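Local coordinates for cyanate lyase C-terminal domain-containing protein (Tetranychus urticae, PDB 5UK3), which is a cyanase, a lyase that probably breaks down cyanate with bicarbonate to yield ammonia and carbon dioxide, at the interface of chains A and B. Numbering follows the deposited sequence. Chains: chain A/B, Uncharacterized protein.

The interface of chains A and B. Residues chain A 116, 120, 125, 146-148, 150; chain B 101, 141-142.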
ATOM      1  N   ILE A 116      25.932  -1.219 -17.439  1.00 80.73           N
ATOM      2  CA  ILE A 116      25.657  -0.028 -18.226  1.00 82.18           C
ATOM      3  C   ILE A 116      26.508   1.134 -17.717  1.00 84.71           C
ATOM      4  O   ILE A 116      27.023   1.909 -18.530  1.00 85.27           O
ATOM      5  CB  ILE A 116      24.162   0.344 -18.250  1.00 79.64           C
ATOM      6  CG1 ILE A 116      23.396  -0.667 -19.100  1.00 78.59           C
ATOM      7  CG2 ILE A 116      23.956   1.717 -18.869  1.00 81.01           C
ATOM      8  CD1 ILE A 116      21.905  -0.662 -18.845  1.00 78.10           C
ATOM      9  N   PHE A 120      28.836   2.495 -20.612  1.00 91.21           N
ATOM     10  CA  PHE A 120      28.333   3.757 -21.181  1.00 94.10           C
ATOM     11  C   PHE A 120      28.607   4.994 -20.336  1.00 97.35           C
ATOM     12  O   PHE A 120      28.696   6.092 -20.868  1.00102.96           O
ATOM     13  CB  PHE A 120      26.819   3.680 -21.384  1.00 93.36           C
ATOM     14  CG  PHE A 120      26.394   2.642 -22.364  1.00 93.26           C
ATOM     15  CD1 PHE A 120      26.265   1.327 -21.971  1.00 92.69           C
ATOM     16  CD2 PHE A 120      26.113   2.978 -23.679  1.00 94.66           C
ATOM     17  CE1 PHE A 120      25.862   0.362 -22.872  1.00 93.76           C
ATOM     18  CE2 PHE A 120      25.710   2.018 -24.585  1.00 93.11           C
ATOM     19  CZ  PHE A 120      25.579   0.709 -24.178  1.00 91.89           C
ATOM     20  N   MET A 125      19.059   4.123 -19.978  1.00 85.54           N
ATOM     21  CA  MET A 125      18.583   3.726 -21.265  1.00 87.34           C
ATOM     22  C   MET A 125      17.157   4.193 -21.342  1.00 89.23           C
ATOM     23  O   MET A 125      16.346   3.810 -20.504  1.00 94.96           O
ATOM     24  CB  MET A 125      18.622   2.212 -21.417  1.00 90.20           C
ATOM     25  CG  MET A 125      18.187   1.768 -22.809  1.00 96.13           C
ATOM     26  SD  MET A 125      17.655   0.062 -22.897  1.00101.14           S
ATOM     27  CE  MET A 125      15.926   0.300 -22.474  1.00102.16           C
ATOM     28  N   ILE A 146      15.729  -5.408 -27.024  1.00 82.89           N
ATOM     29  CA  ILE A 146      15.383  -4.028 -26.718  1.00 84.01           C
ATOM     30  C   ILE A 146      16.558  -3.118 -27.148  1.00 86.33           C
ATOM     31  O   ILE A 146      17.681  -3.359 -26.764  1.00 84.91           O
ATOM     32  CB  ILE A 146      15.105  -3.897 -25.214  1.00 82.41           C
ATOM     33  CG1 ILE A 146      13.955  -4.833 -24.834  1.00 83.51           C
ATOM     34  CG2 ILE A 146      14.772  -2.465 -24.870  1.00 81.72           C
ATOM     35  CD1 ILE A 146      13.672  -4.905 -23.354  1.00 83.67           C
ATOM     36  N   ASP A 147      16.270  -2.056 -27.895  1.00 88.08           N
ATOM     37  CA  ASP A 147      17.291  -1.182 -28.470  1.00 89.83           C
ATOM     38  C   ASP A 147      16.957   0.265 -28.105  1.00 88.85           C
ATOM     39  O   ASP A 147      16.134   0.909 -28.763  1.00 86.91           O
ATOM     40  CB  ASP A 147      17.328  -1.396 -29.996  1.00 96.33           C
ATOM     41  CG  ASP A 147      18.217  -0.376 -30.752  1.00 99.97           C
ATOM     42  OD1 ASP A 147      18.852   0.474 -30.089  1.00100.00           O
ATOM     43  OD2 ASP A 147      18.310  -0.463 -32.017  1.00107.38           O
ATOM     44  N   GLY A 148      17.654   0.793 -27.102  1.00 87.84           N
ATOM     45  CA  GLY A 148      17.321   2.110 -26.534  1.00 88.66           C
ATOM     46  C   GLY A 148      18.451   3.118 -26.573  1.00 87.85           C
ATOM     47  O   GLY A 148      19.615   2.731 -26.631  1.00 89.32           O
ATOM     48  N   PHE A 150      20.981   5.728 -25.053  1.00 88.27           N
ATOM     49  CA  PHE A 150      21.633   6.022 -23.804  1.00 88.19           C
ATOM     50  C   PHE A 150      21.608   7.526 -23.622  1.00 92.32           C
ATOM     51  O   PHE A 150      22.042   8.245 -24.511  1.00 99.39           O
ATOM     52  CB  PHE A 150      23.069   5.532 -23.816  1.00 86.95           C
ATOM     53  CG  PHE A 150      23.813   5.886 -22.583  1.00 88.03           C
ATOM     54  CD1 PHE A 150      23.495   5.262 -21.375  1.00 88.20           C
ATOM     55  CD2 PHE A 150      24.787   6.879 -22.599  1.00 89.52           C
ATOM     56  CE1 PHE A 150      24.161   5.603 -20.206  1.00 89.26           C
ATOM     57  CE2 PHE A 150      25.461   7.224 -21.438  1.00 90.22           C
ATOM     58  CZ  PHE A 150      25.158   6.582 -20.242  1.00 90.20           C
TER
ATOM     59  N   PHE B 101      13.142   0.327 -17.327  1.00 71.50           N
ATOM     60  CA  PHE B 101      12.790  -1.026 -17.751  1.00 73.69           C
ATOM     61  C   PHE B 101      11.389  -1.391 -17.274  1.00 76.24           C
ATOM     62  O   PHE B 101      10.658  -1.986 -18.015  1.00 77.39           O
ATOM     63  CB  PHE B 101      13.823  -2.059 -17.290  1.00 77.11           C
ATOM     64  CG  PHE B 101      15.159  -1.890 -17.948  1.00 80.19           C
ATOM     65  CD1 PHE B 101      15.275  -1.971 -19.320  1.00 83.91           C
ATOM     66  CD2 PHE B 101      16.290  -1.623 -17.199  1.00 85.96           C
ATOM     67  CE1 PHE B 101      16.490  -1.795 -19.942  1.00 86.22           C
ATOM     68  CE2 PHE B 101      17.514  -1.451 -17.816  1.00 89.91           C
ATOM     69  CZ  PHE B 101      17.607  -1.532 -19.194  1.00 90.32           C
ATOM     70  N   ARG B 141      24.075   2.878 -28.777  1.00104.58           N
ATOM     71  CA  ARG B 141      22.745   2.584 -28.292  1.00 98.24           C
ATOM     72  C   ARG B 141      22.867   1.366 -27.417  1.00 92.95           C
ATOM     73  O   ARG B 141      23.726   0.515 -27.640  1.00 96.14           O
ATOM     74  CB  ARG B 141      21.802   2.320 -29.462  1.00100.01           C
ATOM     75  CG  ARG B 141      21.411   3.596 -30.181  1.00103.12           C
ATOM     76  CD  ARG B 141      20.415   3.333 -31.284  1.00105.73           C
ATOM     77  NE  ARG B 141      19.070   3.144 -30.736  1.00103.48           N
ATOM     78  CZ  ARG B 141      18.245   4.118 -30.352  1.00103.69           C
ATOM     79  NH1 ARG B 141      18.601   5.403 -30.413  1.00105.08           N
ATOM     80  NH2 ARG B 141      17.038   3.803 -29.897  1.00104.30           N
ATOM     81  N   VAL B 142      21.995   1.273 -26.424  1.00 91.55           N
ATOM     82  CA  VAL B 142      22.011   0.153 -25.485  1.00 88.14           C
ATOM     83  C   VAL B 142      21.212  -0.965 -26.108  1.00 83.27           C
ATOM     84  O   VAL B 142      20.078  -0.758 -26.460  1.00 81.27           O
ATOM     85  CB  VAL B 142      21.354   0.507 -24.146  1.00 87.60           C
ATOM     86  CG1 VAL B 142      21.572  -0.618 -23.154  1.00 88.19           C
ATOM     87  CG2 VAL B 142      21.932   1.790 -23.573  1.00 89.33           C
TER
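B:Val142 and A:Gly148 face each other as an antiparallel bridge between the 141-152 strands of two cyanase subunits, within the C-terminal cyanate lyase domain, whose interlocked dimers build the cyanase decamer. The pair is bonded both ways: B:Val142 N reaches A:Gly148 O at 2.8 Å, and A:Gly148 N returns a bond to B:Val142 O at 2.9 Å. Just before the bridge on chain B, B:Arg141 grips A:Asp147 side-on with two nitrogens. Its NE forms a salt bridge and hydrogen bond with carboxylate oxygen A:Asp147 OD1 at 2.8 Å; the oxygen lies in the guanidinium plane, but NE comes to it from above the carboxylate plane, the two planes standing 66° apart. The terminal NH2 bonds to backbone A:Asp147 O at 3.2 Å from above that carbonyl's plane. A bend at chi3 (78°) turns the guanidinium back over the partner strand, one face set against A:Gly148 C. An alanine in place of B:Arg141 would probably leave the A:Asp147 carboxylate without its cross-chain charge partner and its side chain freer to turn. On the other side of the bridge the B:Val142 side chain enters an apolar pocket of chain A. Its CG2 methyl rests over the rim of one face of the A:Phe120 ring and also meets A:Phe150 CB, while A:Met125 CG packs against B:Val142 CB at 3.7 Å. The thioether of A:Met125 then runs past the valine to B:Phe101 on helix 96-120, crossing that side chain at about a right angle; SD, 3.7 Å from ring atom CE1, and the terminal methyl CE both lie against this corner, oblique to the ring plane. Within chain A, A:Phe120 CB lies over the centre of the A:Phe150 ring, 3.4 Å above its plane, supporting the two rings. A:Ile116, a turn earlier on A:Phe120's helix, lies alongside at the margin, its CD1 approaching B:Val142 CG1 loosely at 4.3 Å.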